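Local coordinates for photoreceptor-histidine kinase BphP (Stigmatella aurantiaca DW4/3-1, PDB 6BAF), which senses light through a bilin chromophore held in its PAS-GAF module and, as a bacteriophytochrome histidine kinase, probably passes the signal on by phosphorylation, at residues A[259-263]-A[297-301]; A[202-206]-A[262-267]; A[56-61]-A[81-85]; A[38-42]-A[90-94]. All blocks are in the same frame, centred on the assembly; numbering follows the deposited sequence.

Contact 1: A[259-263]-A[297-301]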
loop_
_atom_site.group_PDB
_atom_site.type_symbol
_atom_site.label_atom_id
_atom_site.label_comp_id
_atom_site.label_asym_id
_atom_site.label_seq_id
_atom_site.Cartn_x
_atom_site.Cartn_y
_atom_site.Cartn_z
ATOM N N ILE A 259 8.308 -1.236 -16.232
ATOM C CA ILE A 259 8.766 -1.003 -14.876
ATOM C C ILE A 259 10.133 -1.645 -14.756
ATOM O O ILE A 259 10.315 -2.802 -15.150
ATOM C CB ILE A 259 7.764 -1.579 -13.848
ATOM C CG1 ILE A 259 6.457 -0.801 -13.963
ATOM C CG2 ILE A 259 8.284 -1.439 -12.409
ATOM C CD1 ILE A 259 5.249 -1.613 -13.538
ATOM N N SER A 260 11.096 -0.907 -14.204
ATOM C CA SER A 260 12.454 -1.415 -14.062
ATOM C C SER A 260 12.539 -2.413 -12.919
ATOM O O SER A 260 11.976 -2.194 -11.846
ATOM C CB SER A 260 13.430 -0.269 -13.785
ATOM O OG SER A 260 13.251 0.798 -14.726
ATOM N N LEU A 261 13.287 -3.488 -13.127
ATOM C CA LEU A 261 13.625 -4.411 -12.065
ATOM C C LEU A 261 15.079 -4.181 -11.734
ATOM O O LEU A 261 15.929 -4.197 -12.631
ATOM C CB LEU A 261 13.370 -5.851 -12.494
ATOM C CG LEU A 261 11.909 -6.105 -12.861
ATOM C CD1 LEU A 261 11.709 -7.510 -13.381
ATOM C CD2 LEU A 261 10.981 -5.865 -11.623
ATOM N N MET A 262 15.368 -3.947 -10.461
ATOM C CA MET A 262 16.704 -3.582 -10.026
ATOM C C MET A 262 17.280 -4.676 -9.142
ATOM O O MET A 262 16.558 -5.311 -8.368
ATOM C CB MET A 262 16.667 -2.256 -9.274
ATOM C CG MET A 262 16.110 -1.085 -10.112
ATOM S SD MET A 262 17.292 -0.596 -11.443
ATOM C CE MET A 262 18.678 -0.002 -10.451
ATOM N N LYS A 263 18.578 -4.918 -9.271
ATOM C CA LYS A 263 19.259 -5.886 -8.420
ATOM C C LYS A 263 20.677 -5.401 -8.190
ATOM O O LYS A 263 21.422 -5.195 -9.155
ATOM C CB LYS A 263 19.256 -7.282 -9.033
ATOM C CG LYS A 263 20.257 -8.209 -8.339
ATOM C CD LYS A 263 20.008 -9.666 -8.688
ATOM C CE LYS A 263 21.151 -10.575 -8.229
ATOM N NZ LYS A 263 20.678 -11.994 -8.319
ATOM N N MET A 297 9.266 -7.196 -6.019
ATOM C CA MET A 297 10.001 -8.179 -6.827
ATOM C C MET A 297 11.482 -7.856 -6.895
ATOM O O MET A 297 12.325 -8.749 -6.736
ATOM C CB MET A 297 9.436 -8.262 -8.242
ATOM C CG MET A 297 10.309 -9.180 -9.122
ATOM S SD MET A 297 9.639 -9.380 -10.783
ATOM C CE MET A 297 10.682 -10.764 -11.360
ATOM N N SER A 298 11.836 -6.573 -7.083
ATOM C CA SER A 298 13.264 -6.257 -7.131
ATOM C C SER A 298 13.951 -6.637 -5.826
ATOM O O SER A 298 15.091 -7.129 -5.836
ATOM C CB SER A 298 13.503 -4.772 -7.449
ATOM O OG SER A 298 12.985 -4.454 -8.747
ATOM N N SER A 299 13.276 -6.417 -4.684
ATOM C CA SER A 299 13.935 -6.669 -3.402
ATOM C C SER A 299 14.063 -8.164 -3.141
ATOM O O SER A 299 15.056 -8.595 -2.548
ATOM C CB SER A 299 13.188 -5.957 -2.265
ATOM O OG SER A 299 11.887 -6.524 -2.090
ATOM N N LEU A 300 13.124 -8.969 -3.658
ATOM C CA LEU A 300 13.160 -10.436 -3.611
ATOM C C LEU A 300 14.132 -11.082 -4.589
ATOM O O LEU A 300 14.291 -12.303 -4.536
ATOM C CB LEU A 300 11.792 -11.017 -3.926
ATOM C CG LEU A 300 10.694 -10.719 -2.913
ATOM C CD1 LEU A 300 9.402 -11.394 -3.354
ATOM C CD2 LEU A 300 11.123 -11.173 -1.525
ATOM N N LEU A 301 14.721 -10.340 -5.532
ATOM C CA LEU A 301 15.767 -10.933 -6.370
ATOM C C LEU A 301 17.029 -11.066 -5.515
ATOM O O LEU A 301 17.965 -10.264 -5.644
ATOM C CB LEU A 301 16.033 -10.084 -7.635
ATOM C CG LEU A 301 14.838 -9.860 -8.580
ATOM C CD1 LEU A 301 15.102 -8.783 -9.644
ATOM C CD2 LEU A 301 14.328 -11.154 -9.217
#

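Contact 2: A[202-206]-A[262-267]. With BLR (3-[5-[(Z)-(4-ethenyl-3-methyl-5-oxidanylidene-pyrrol-2-ylidene)methyl]-2-[[5-[(Z)-(3-ethenyl-4-methyl-5-oxidanylidene-pyrrol-2-ylidene)methyl]-3-(3-hydroxy-3-oxopropyl)-4-methyl-1H-pyrrol-2-yl]methyl]-4-methyl-1H-pyrrol-3-yl]propanoic acid), chain B.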
loop_
_atom_site.group_PDB
_atom_site.type_symbol
_atom_site.label_atom_id
_atom_site.label_comp_id
_atom_site.label_asym_id
_atom_site.label_seq_id
_atom_site.Cartn_x
_atom_site.Cartn_y
_atom_site.Cartn_z
ATOM N N TYR A 202 16.587 4.171 -17.245
ATOM C CA TYR A 202 15.634 3.319 -16.544
ATOM C C TYR A 202 16.213 2.809 -15.239
ATOM O O TYR A 202 15.458 2.331 -14.391
ATOM C CB TYR A 202 15.178 2.150 -17.418
ATOM C CG TYR A 202 14.527 2.566 -18.738
ATOM C CD1 TYR A 202 14.053 3.869 -18.935
ATOM C CD2 TYR A 202 14.383 1.649 -19.783
ATOM C CE1 TYR A 202 13.475 4.249 -20.147
ATOM C CE2 TYR A 202 13.785 2.009 -20.999
ATOM C CZ TYR A 202 13.355 3.308 -21.178
ATOM O OH TYR A 202 12.749 3.662 -22.370
ATOM N N GLN A 203 17.532 2.912 -15.045
ATOM C CA GLN A 203 18.090 2.628 -13.726
ATOM C C GLN A 203 17.750 3.704 -12.714
ATOM O O GLN A 203 17.896 3.473 -11.509
ATOM C CB GLN A 203 19.613 2.504 -13.782
ATOM C CG GLN A 203 20.041 1.166 -14.216
ATOM C CD GLN A 203 21.538 0.972 -14.159
ATOM O OE1 GLN A 203 22.008 -0.159 -14.313
ATOM N NE2 GLN A 203 22.303 2.067 -13.968
ATOM N N LEU A 204 17.341 4.884 -13.168
ATOM C CA LEU A 204 17.065 5.984 -12.252
ATOM C C LEU A 204 15.588 6.260 -12.109
ATOM O O LEU A 204 15.147 6.671 -11.040
ATOM C CB LEU A 204 17.753 7.269 -12.736
ATOM C CG LEU A 204 19.271 7.183 -12.962
ATOM C CD1 LEU A 204 19.757 8.458 -13.575
ATOM C CD2 LEU A 204 20.015 6.909 -11.672
ATOM N N ASN A 205 14.838 6.086 -13.187
ATOM C CA ASN A 205 13.415 6.380 -13.263
ATOM C C ASN A 205 12.746 5.040 -13.578
ATOM O O ASN A 205 12.875 4.526 -14.706
ATOM C CB ASN A 205 13.135 7.439 -14.341
ATOM C CG ASN A 205 11.664 7.747 -14.446
ATOM O OD1 ASN A 205 10.876 7.021 -13.875
ATOM N ND2 ASN A 205 11.277 8.811 -15.148
ATOM N N TRP A 206 12.035 4.467 -12.598
ATOM C CA TRP A 206 11.666 3.052 -12.655
ATOM C C TRP A 206 10.331 2.771 -13.336
ATOM O O TRP A 206 9.948 1.600 -13.443
ATOM C CB TRP A 206 11.661 2.461 -11.247
ATOM C CG TRP A 206 13.007 2.482 -10.629
ATOM C CD1 TRP A 206 14.233 2.568 -11.280
ATOM C CD2 TRP A 206 13.296 2.415 -9.230
ATOM N NE1 TRP A 206 15.259 2.540 -10.352
ATOM C CE2 TRP A 206 14.707 2.459 -9.089
ATOM C CE3 TRP A 206 12.493 2.327 -8.076
ATOM C CZ2 TRP A 206 15.325 2.428 -7.840
ATOM C CZ3 TRP A 206 13.108 2.290 -6.832
ATOM C CH2 TRP A 206 14.509 2.325 -6.723
ATOM N N MET A 262 15.368 -3.947 -10.461
ATOM C CA MET A 262 16.704 -3.582 -10.026
ATOM C C MET A 262 17.280 -4.676 -9.142
ATOM O O MET A 262 16.558 -5.311 -8.368
ATOM C CB MET A 262 16.667 -2.256 -9.274
ATOM C CG MET A 262 16.110 -1.085 -10.112
ATOM S SD MET A 262 17.292 -0.596 -11.443
ATOM C CE MET A 262 18.678 -0.002 -10.451
ATOM N N LYS A 263 18.578 -4.918 -9.271
ATOM C CA LYS A 263 19.259 -5.886 -8.420
ATOM C C LYS A 263 20.677 -5.401 -8.190
ATOM O O LYS A 263 21.422 -5.195 -9.155
ATOM C CB LYS A 263 19.256 -7.282 -9.033
ATOM C CG LYS A 263 20.257 -8.209 -8.339
ATOM C CD LYS A 263 20.008 -9.666 -8.688
ATOM C CE LYS A 263 21.151 -10.575 -8.229
ATOM N NZ LYS A 263 20.678 -11.994 -8.319
ATOM N N ASP A 264 21.035 -5.195 -6.922
ATOM C CA ASP A 264 22.347 -4.653 -6.559
ATOM C C ASP A 264 22.603 -3.302 -7.233
ATOM O O ASP A 264 23.705 -3.033 -7.713
ATOM C CB ASP A 264 23.481 -5.636 -6.898
ATOM C CG ASP A 264 23.355 -6.999 -6.166
ATOM O OD1 ASP A 264 23.530 -8.059 -6.843
ATOM O OD2 ASP A 264 23.098 -7.010 -4.928
ATOM N N GLY A 265 21.583 -2.446 -7.290
ATOM C CA GLY A 265 21.773 -1.125 -7.882
ATOM C C GLY A 265 21.932 -1.098 -9.395
ATOM O O GLY A 265 22.274 -0.054 -9.966
ATOM N N LYS A 266 21.649 -2.193 -10.079
ATOM C CA LYS A 266 21.874 -2.275 -11.509
ATOM C C LYS A 266 20.629 -2.858 -12.161
ATOM O O LYS A 266 19.937 -3.677 -11.551
ATOM C CB LYS A 266 23.150 -3.104 -11.756
ATOM C CG LYS A 266 23.211 -3.870 -13.042
ATOM C CD LYS A 266 24.632 -4.426 -13.278
ATOM C CE LYS A 266 24.627 -5.665 -14.177
ATOM N NZ LYS A 266 25.449 -6.751 -13.552
ATOM N N LEU A 267 20.310 -2.390 -13.375
ATOM C CA LEU A 267 19.095 -2.824 -14.052
ATOM C C LEU A 267 19.185 -4.306 -14.354
ATOM O O LEU A 267 20.188 -4.781 -14.885
ATOM C CB LEU A 267 18.879 -2.042 -15.340
ATOM C CG LEU A 267 17.567 -2.167 -16.089
ATOM C CD1 LEU A 267 16.364 -1.623 -15.231
ATOM C CD2 LEU A 267 17.687 -1.379 -17.442
HETATM C CHA BLR B . 12.774 1.799 -25.274
HETATM N NA BLR B . 12.414 -0.567 -26.103
HETATM C C1A BLR B . 12.216 0.402 -25.198
HETATM C C2A BLR B . 11.414 -0.064 -24.152
HETATM C C3A BLR B . 11.134 -1.358 -24.406
HETATM C C4A BLR B . 11.748 -1.656 -25.632
HETATM C CMA BLR B . 10.290 -2.285 -23.480
HETATM C CAA BLR B . 10.981 0.770 -22.944
HETATM C CBA BLR B . 9.755 1.672 -23.243
HETATM C CGA BLR B . 8.443 0.872 -23.246
HETATM O O1A BLR B . 8.135 0.265 -22.179
HETATM O O2A BLR B . 7.672 0.797 -24.278
HETATM C CHB BLR B . 11.798 -2.952 -26.411
HETATM N NB BLR B . 9.430 -3.764 -26.138
HETATM C C1B BLR B . 10.914 -3.908 -26.388
HETATM C C2B BLR B . 11.162 -5.348 -26.643
HETATM C C3B BLR B . 9.968 -6.086 -26.553
HETATM C C4B BLR B . 8.838 -5.170 -26.236
HETATM C CMB BLR B . 12.520 -5.989 -26.944
HETATM O OB BLR B . 7.695 -5.430 -26.101
HETATM C CAB BLR B . 9.925 -7.613 -26.734
HETATM C CBB BLR B . 8.834 -8.307 -26.509
HETATM N NC BLR B . 14.664 0.427 -30.275
HETATM C C1C BLR B . 15.020 -0.456 -31.458
HETATM C C2C BLR B . 16.099 0.273 -32.190
HETATM C C3C BLR B . 16.436 1.494 -31.550
HETATM C C4C BLR B . 15.562 1.650 -30.345
HETATM C CMC BLR B . 16.742 -0.285 -33.442
HETATM O OC BLR B . 14.537 -1.495 -31.755
HETATM C CAC BLR B . 17.502 2.502 -32.023
HETATM C CBC BLR B . 18.770 2.130 -32.273
HETATM C CHD BLR B . 15.582 2.653 -29.521
HETATM N ND BLR B . 14.053 1.663 -27.522
HETATM C C1D BLR B . 14.828 2.716 -28.216
HETATM C C2D BLR B . 14.801 3.961 -27.466
HETATM C C3D BLR B . 14.027 3.706 -26.257
HETATM C C4D BLR B . 13.553 2.275 -26.240
HETATM C CMD BLR B . 15.493 5.265 -27.882
HETATM C CAD BLR B . 13.715 4.720 -25.176
HETATM C CBD BLR B . 12.323 5.276 -25.425
HETATM C CGD BLR B . 12.240 6.361 -24.370
HETATM O O1D BLR B . 12.304 6.036 -23.136
HETATM O O2D BLR B . 12.204 7.572 -24.747
#

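Contact 3: A[56-61]-A[81-85]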
loop_
_atom_site.group_PDB
_atom_site.type_symbol
_atom_site.label_atom_id
_atom_site.label_comp_id
_atom_site.label_asym_id
_atom_site.label_seq_id
_atom_site.Cartn_x
_atom_site.Cartn_y
_atom_site.Cartn_z
ATOM N N PHE A 56 -4.180 30.384 -10.129
ATOM C CA PHE A 56 -5.045 29.441 -10.831
ATOM C C PHE A 56 -5.658 28.374 -9.913
ATOM O O PHE A 56 -6.421 27.528 -10.391
ATOM C CB PHE A 56 -4.255 28.744 -11.946
ATOM C CG PHE A 56 -3.565 29.692 -12.900
ATOM C CD1 PHE A 56 -4.258 30.236 -13.993
ATOM C CD2 PHE A 56 -2.214 30.020 -12.729
ATOM C CE1 PHE A 56 -3.619 31.097 -14.883
ATOM C CE2 PHE A 56 -1.563 30.895 -13.625
ATOM C CZ PHE A 56 -2.263 31.434 -14.696
ATOM N N ILE A 57 -5.319 28.367 -8.630
ATOM C CA ILE A 57 -5.709 27.309 -7.709
ATOM C C ILE A 57 -6.934 27.766 -6.915
ATOM O O ILE A 57 -6.951 28.877 -6.370
ATOM C CB ILE A 57 -4.547 26.951 -6.760
ATOM C CG1 ILE A 57 -3.260 26.640 -7.559
ATOM C CG2 ILE A 57 -4.929 25.792 -5.793
ATOM C CD1 ILE A 57 -3.411 25.568 -8.624
ATOM N N GLU A 58 -7.949 26.909 -6.839
ATOM C CA GLU A 58 -9.071 27.130 -5.939
ATOM C C GLU A 58 -8.561 27.505 -4.540
ATOM O O GLU A 58 -7.730 26.780 -3.978
ATOM C CB GLU A 58 -9.923 25.857 -5.896
ATOM C CG GLU A 58 -11.324 25.986 -5.297
ATOM C CD GLU A 58 -11.317 26.138 -3.786
ATOM O OE1 GLU A 58 -11.800 27.186 -3.293
ATOM O OE2 GLU A 58 -10.822 25.214 -3.092
ATOM N N PRO A 59 -9.039 28.615 -3.948
ATOM C CA PRO A 59 -8.359 29.185 -2.763
ATOM C C PRO A 59 -8.256 28.285 -1.544
ATOM O O PRO A 59 -7.312 28.453 -0.760
ATOM C CB PRO A 59 -9.194 30.436 -2.460
ATOM C CG PRO A 59 -9.687 30.862 -3.800
ATOM C CD PRO A 59 -10.016 29.564 -4.519
ATOM N N SER A 60 -9.174 27.342 -1.332
ATOM C CA SER A 60 -9.061 26.500 -0.139
ATOM C C SER A 60 -8.037 25.374 -0.293
ATOM O O SER A 60 -7.563 24.838 0.716
ATOM C CB SER A 60 -10.432 25.913 0.222
ATOM O OG SER A 60 -10.832 24.935 -0.718
ATOM N N VAL A 61 -7.719 24.987 -1.534
ATOM C CA VAL A 61 -6.646 24.042 -1.849
ATOM C C VAL A 61 -5.272 24.702 -1.913
ATOM O O VAL A 61 -4.246 24.005 -1.848
ATOM C CB VAL A 61 -7.078 23.387 -3.177
ATOM C CG1 VAL A 61 -5.931 22.640 -3.893
ATOM C CG2 VAL A 61 -8.227 22.457 -2.914
ATOM N N LYS A 81 -3.010 17.126 -4.481
ATOM C CA LYS A 81 -4.335 17.464 -4.968
ATOM C C LYS A 81 -4.269 18.862 -5.571
ATOM O O LYS A 81 -3.911 19.825 -4.889
ATOM C CB LYS A 81 -5.362 17.400 -3.840
ATOM C CG LYS A 81 -6.744 17.825 -4.319
ATOM C CD LYS A 81 -7.848 17.625 -3.262
ATOM C CE LYS A 81 -7.398 18.109 -1.877
ATOM N NZ LYS A 81 -7.660 19.565 -1.690
ATOM N N VAL A 82 -4.573 18.974 -6.852
ATOM C CA VAL A 82 -4.539 20.247 -7.542
ATOM C C VAL A 82 -5.932 20.486 -8.076
ATOM O O VAL A 82 -6.445 19.672 -8.852
ATOM C CB VAL A 82 -3.503 20.261 -8.680
ATOM C CG1 VAL A 82 -3.656 21.541 -9.496
ATOM C CG2 VAL A 82 -2.071 20.081 -8.116
ATOM N N VAL A 83 -6.547 21.592 -7.672
ATOM C CA VAL A 83 -7.867 21.971 -8.161
ATOM C C VAL A 83 -7.703 23.274 -8.933
ATOM O O VAL A 83 -7.406 24.319 -8.345
ATOM C CB VAL A 83 -8.879 22.113 -7.018
ATOM C CG1 VAL A 83 -10.240 22.545 -7.553
ATOM C CG2 VAL A 83 -8.957 20.779 -6.218
ATOM N N TRP A 84 -7.883 23.213 -10.241
ATOM C CA TRP A 84 -7.677 24.365 -11.114
ATOM C C TRP A 84 -8.972 25.133 -11.331
ATOM O O TRP A 84 -9.845 24.678 -12.079
ATOM C CB TRP A 84 -7.117 23.915 -12.456
ATOM C CG TRP A 84 -5.708 24.194 -12.495
ATOM C CD1 TRP A 84 -4.727 23.512 -11.833
ATOM C CD2 TRP A 84 -5.054 25.203 -13.218
ATOM N NE1 TRP A 84 -3.495 24.052 -12.090
ATOM C CE2 TRP A 84 -3.656 25.079 -12.947
ATOM C CE3 TRP A 84 -5.486 26.179 -14.078
ATOM C CZ2 TRP A 84 -2.703 25.899 -13.498
ATOM C CZ3 TRP A 84 -4.535 26.989 -14.619
ATOM C CH2 TRP A 84 -3.153 26.842 -14.326
ATOM N N ARG A 85 -9.063 26.325 -10.743
ATOM C CA ARG A 85 -10.199 27.225 -10.946
ATOM C C ARG A 85 -9.888 28.147 -12.116
ATOM O O ARG A 85 -9.074 29.065 -11.994
ATOM C CB ARG A 85 -10.484 28.039 -9.684
ATOM C CG ARG A 85 -11.807 28.829 -9.727
ATOM C CD ARG A 85 -12.312 29.080 -8.333
ATOM N NE ARG A 85 -13.085 27.920 -7.896
ATOM C CZ ARG A 85 -13.691 27.805 -6.712
ATOM N NH1 ARG A 85 -13.591 28.778 -5.803
ATOM N NH2 ARG A 85 -14.367 26.689 -6.425
HETATM O O HOH W 1 -3.587 20.669 -2.023
#

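Contact 4: A[38-42]-A[90-94]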
loop_
_atom_site.group_PDB
_atom_site.type_symbol
_atom_site.label_atom_id
_atom_site.label_comp_id
_atom_site.label_asym_id
_atom_site.label_seq_id
_atom_site.Cartn_x
_atom_site.Cartn_y
_atom_site.Cartn_z
ATOM N N PRO A 38 -4.287 24.838 -23.116
ATOM C CA PRO A 38 -5.690 25.238 -23.393
ATOM C C PRO A 38 -6.667 24.071 -23.364
ATOM O O PRO A 38 -7.705 24.139 -22.690
ATOM C CB PRO A 38 -5.600 25.864 -24.793
ATOM C CG PRO A 38 -4.157 26.326 -24.918
ATOM C CD PRO A 38 -3.367 25.276 -24.197
ATOM N N ALA A 39 -6.344 22.988 -24.074
ATOM C CA ALA A 39 -7.187 21.801 -24.051
ATOM C C ALA A 39 -7.337 21.238 -22.642
ATOM O O ALA A 39 -8.437 20.849 -22.241
ATOM C CB ALA A 39 -6.629 20.740 -24.989
ATOM N N VAL A 40 -6.260 21.177 -21.870
ATOM C CA VAL A 40 -6.332 20.436 -20.610
ATOM C C VAL A 40 -6.741 21.322 -19.446
ATOM O O VAL A 40 -7.475 20.888 -18.553
ATOM C CB VAL A 40 -4.975 19.770 -20.346
ATOM C CG1 VAL A 40 -4.991 19.052 -19.001
ATOM C CG2 VAL A 40 -4.608 18.870 -21.510
ATOM N N LEU A 41 -6.268 22.568 -19.436
ATOM C CA LEU A 41 -6.391 23.451 -18.286
ATOM C C LEU A 41 -7.433 24.556 -18.468
ATOM O O LEU A 41 -7.946 25.080 -17.472
ATOM C CB LEU A 41 -5.022 24.093 -18.002
ATOM C CG LEU A 41 -4.155 23.707 -16.805
ATOM C CD1 LEU A 41 -4.343 22.275 -16.355
ATOM C CD2 LEU A 41 -2.677 24.029 -17.042
ATOM N N GLY A 42 -7.747 24.938 -19.695
ATOM C CA GLY A 42 -8.573 26.108 -19.891
ATOM C C GLY A 42 -7.819 27.419 -19.932
ATOM O O GLY A 42 -8.459 28.472 -19.943
ATOM N N ASP A 90 -14.155 24.437 -11.431
ATOM C CA ASP A 90 -12.986 23.703 -10.991
ATOM C C ASP A 90 -12.720 22.494 -11.874
ATOM O O ASP A 90 -13.644 21.788 -12.287
ATOM C CB ASP A 90 -13.171 23.214 -9.558
ATOM C CG ASP A 90 -13.171 24.333 -8.576
ATOM O OD1 ASP A 90 -12.726 25.435 -8.959
ATOM O OD2 ASP A 90 -13.609 24.120 -7.424
ATOM N N ARG A 91 -11.441 22.241 -12.122
ATOM C CA ARG A 91 -10.974 21.007 -12.731
ATOM C C ARG A 91 -10.037 20.320 -11.739
ATOM O O ARG A 91 -9.313 20.983 -10.982
ATOM C CB ARG A 91 -10.274 21.281 -14.052
ATOM C CG ARG A 91 -11.177 21.690 -15.207
ATOM C CD ARG A 91 -10.408 22.672 -16.020
ATOM N NE ARG A 91 -10.445 22.486 -17.468
ATOM C CZ ARG A 91 -11.040 23.322 -18.315
ATOM N NH1 ARG A 91 -11.674 24.405 -17.854
ATOM N NH2 ARG A 91 -10.980 23.082 -19.623
ATOM N N PHE A 92 -10.084 19.000 -11.698
ATOM C CA PHE A 92 -9.386 18.250 -10.665
ATOM C C PHE A 92 -8.254 17.456 -11.299
ATOM O O PHE A 92 -8.418 16.879 -12.382
ATOM C CB PHE A 92 -10.361 17.348 -9.907
ATOM C CG PHE A 92 -11.361 18.122 -9.102
ATOM C CD1 PHE A 92 -12.433 18.756 -9.727
ATOM C CD2 PHE A 92 -11.216 18.244 -7.718
ATOM C CE1 PHE A 92 -13.342 19.504 -8.991
ATOM C CE2 PHE A 92 -12.127 18.980 -6.971
ATOM C CZ PHE A 92 -13.196 19.615 -7.611
ATOM N N PHE A 93 -7.096 17.466 -10.635
ATOM C CA PHE A 93 -5.889 16.872 -11.185
ATOM C C PHE A 93 -5.123 16.207 -10.063
ATOM O O PHE A 93 -5.150 16.674 -8.925
ATOM C CB PHE A 93 -4.971 17.935 -11.851
ATOM C CG PHE A 93 -5.593 18.635 -13.019
ATOM C CD1 PHE A 93 -5.498 18.096 -14.292
ATOM C CD2 PHE A 93 -6.275 19.828 -12.840
ATOM C CE1 PHE A 93 -6.086 18.730 -15.380
ATOM C CE2 PHE A 93 -6.863 20.485 -13.915
ATOM C CZ PHE A 93 -6.769 19.943 -15.189
ATOM N N ASP A 94 -4.412 15.136 -10.397
ATOM C CA ASP A 94 -3.303 14.660 -9.570
ATOM C C ASP A 94 -2.030 15.340 -10.044
ATOM O O ASP A 94 -1.677 15.265 -11.225
ATOM C CB ASP A 94 -3.136 13.144 -9.649
ATOM C CG ASP A 94 -4.354 12.392 -9.095
ATOM O OD1 ASP A 94 -4.815 12.738 -7.972
ATOM O OD2 ASP A 94 -4.838 11.478 -9.802
#

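Contact 1: A[259-263]-A[297-301]
The hydroxyl of Ser298 sits between a strand and a helix of the GAF domain and is gripped from both. Met262 N, on the strand, donates to Ser298 OG over 3.0 Å with a nearly straight N-H...O angle of 166°, while on the helix side the same oxygen is hydrogen-bonded to the carbonyl of Gly294, one turn earlier. Because OG is anti to its own carbonyl carbon (chi1 -63°), the hydroxyl can serve both partners. The small side chain also permits a close approach, with Ser298 CB 3.2 Å from Met262 O. Next to this polar point the packing is apolar. Leu261 sets its two methyl branches against the thioether of Met297, Leu261 CD1 lying 3.8 Å from Met297 SD and Leu261 CD2 3.9 Å from the same sulfur; Met297 runs fully extended past the leucine and on to Leu142 and Val146 of helix 139-154. Thus the C-terminal end of helix 284-300 is fastened to the end of strand 255-263, in the usual GAF arrangement of helices packed on an antiparallel sheet. Arg134 of the second subunit packs on Ser298 as well. Just past the helix end, the extended Lys263 chain crosses Leu301, with Lys263 CD 3.7 Å from Leu301 O.

Contact 2: A[202-206]-A[262-267]
Gln203 reaches across to Leu267 with its amide oxygen: Leu267 N donates to Gln203 OE1 over 3.0 Å, the N-H aimed well at the oxygen but tilted 28° from the carbonyl plane. The glutamine passes the leucine at a slant, Gln203 CG meeting Leu267 CB at 3.6 Å. Beside it, Met262 lays its CG over one face of the Trp206 indole, 4.1 Å from the centroid of the five-membered ring, a CH-pi contact; its sulfur lies oblique to that ring, a Met-aromatic contact. Bends at chi2 and chi3 fold the methionine back, bringing Met262 CE to 3.7 Å from Gln203 O. That carbonyl also receives the indole N-H, Trp206 NE1 to Gln203 O being 3.0 Å with the donor above the carbonyl plane, a bond that helps set the rotation of the ring against the methionine. One step further out, Tyr202 OH donates to propionate oxygen O1D of the bilin at 2.5 Å, at the edge of the phenol ring, and Arg208 makes a cation-pi contact with the same tyrosine. The end of helix 196-202 and the loop after it thus lie between the chromophore, held by Tyr202, and the hairpin of strands 255-263 and 266-275, joined by the type I' turn Lys263-Lys266.

Contact 3: A[56-61]-A[81-85]
Phe56 and Trp84 make the dense end of this contact. Phe56 CB sits over one face of the indole, 3.3 Å from the centroid of its six-membered ring, while the phenyl ring runs side by side with the tryptophan, planes at 18° but slid so far that the rings barely overlap. Next to them Ile57 CD1 comes to 4.0 Å from Trp84 CD1, on the other ring of the indole. The backbones are bridged once, at Ile57 and Trp84: Arg85 N donates to Phe56 O at 2.9 Å and Glu58 N to Val83 O at 3.0 Å. Val83 extends the packed part, its CG1 against Glu58 CB and its CG2 3.8 Å from Val61 CG2.

The remaining side is more polar and more exposed. Glu58 CG lies close over the centre of the Arg85 guanidinium, but the bonds here are loose. The bend at chi2 (-73°) carries the carboxylate toward Ser60 N; its salt bridge, Glu58 OE1 to Arg85 NH1, is long at 3.5 Å, with no N-H aimed at the oxygen, and Arg85 has a firmer partner in Asp90. The exposed Lys81, bent at chi3 and chi4, brings NZ to the CG2 methyl of Val61, and a water linked weakly to Val61 O also donates to Lys81 O. Glu58 is the N-cap of helix 59-69, accepting weakly from Ser60 N and Val61 N: a capped helix start bridged to the edge strand 80-85 of the antiparallel PAS sheet.

Contact 4: A[38-42]-A[90-94]
Arg91 and Phe93 reach from the strand to the end of the short helix 37-41, one with its charge and the other with its ring. Strand 90-100 carries both on the face that looks at this helix, as for residues two apart on any beta strand. Arg91 comes first. Its chain, bent at chi2 and chi3, lays the guanidinium beside the helix end, with the Leu41 carbonyl and the Gly42 amide over one face. Arg91 NE is 3.5 Å from Val40 O and 3.6 Å from Leu41 O, yet neither pair is a hydrogen bond, and Leu41 O lies 3.5 Å above the guanidinium plane. Gly42, with positive phi, turns the chain away at the helix end, and Arg91 NH2 approaches its amide nitrogen to 3.7 Å.

Two residues on, Phe93 points its ring at the same turn. The outer end of the ring does the touching: Phe93 CZ is 3.6 Å from Leu41 CD1, and Phe93 CE1 is 3.8 Å from Val40 CG1. Val40 O lies in the ring plane at its edge, also near CZ. Leu41 continues inward to Trp84 and Leu108, so that the ring and the leucine share the apolar layer between helix and sheet.

The chemistry suggests that Arg91 acts on the helix end by charge and not through hydrogen bonds: the buried Leu41 O has no hydrogen-bonding partner, and the positive guanidinium over it might offset the partial negative charge of the carbonyls there.

Overall arrangement
From the N terminus, contact 4 opens first at 38-42 and closes at 90-94; contact 3, joining 56-61 to 81-85, is nested inside that loop. The two meet because strands 80-85 and 90-100 are neighbours in the PAS sheet, where Trp84 N meets Arg91 O. Further along, in the GAF domain, contact 2 opens at 202-206 and closes at the hairpin 262-267. Contact 1 opens on the strand where contact 2 closes, sharing Met262 and Lys263, and closes on the C-terminal helix, so the two overlap rather than nest. Ser260 is hydrogen-bonded to Tyr202 and Trp206 and so connects both. The two pairs stand on opposite sides of the chain's centre, contacts 1 and 3 about 37 Å apart between centres.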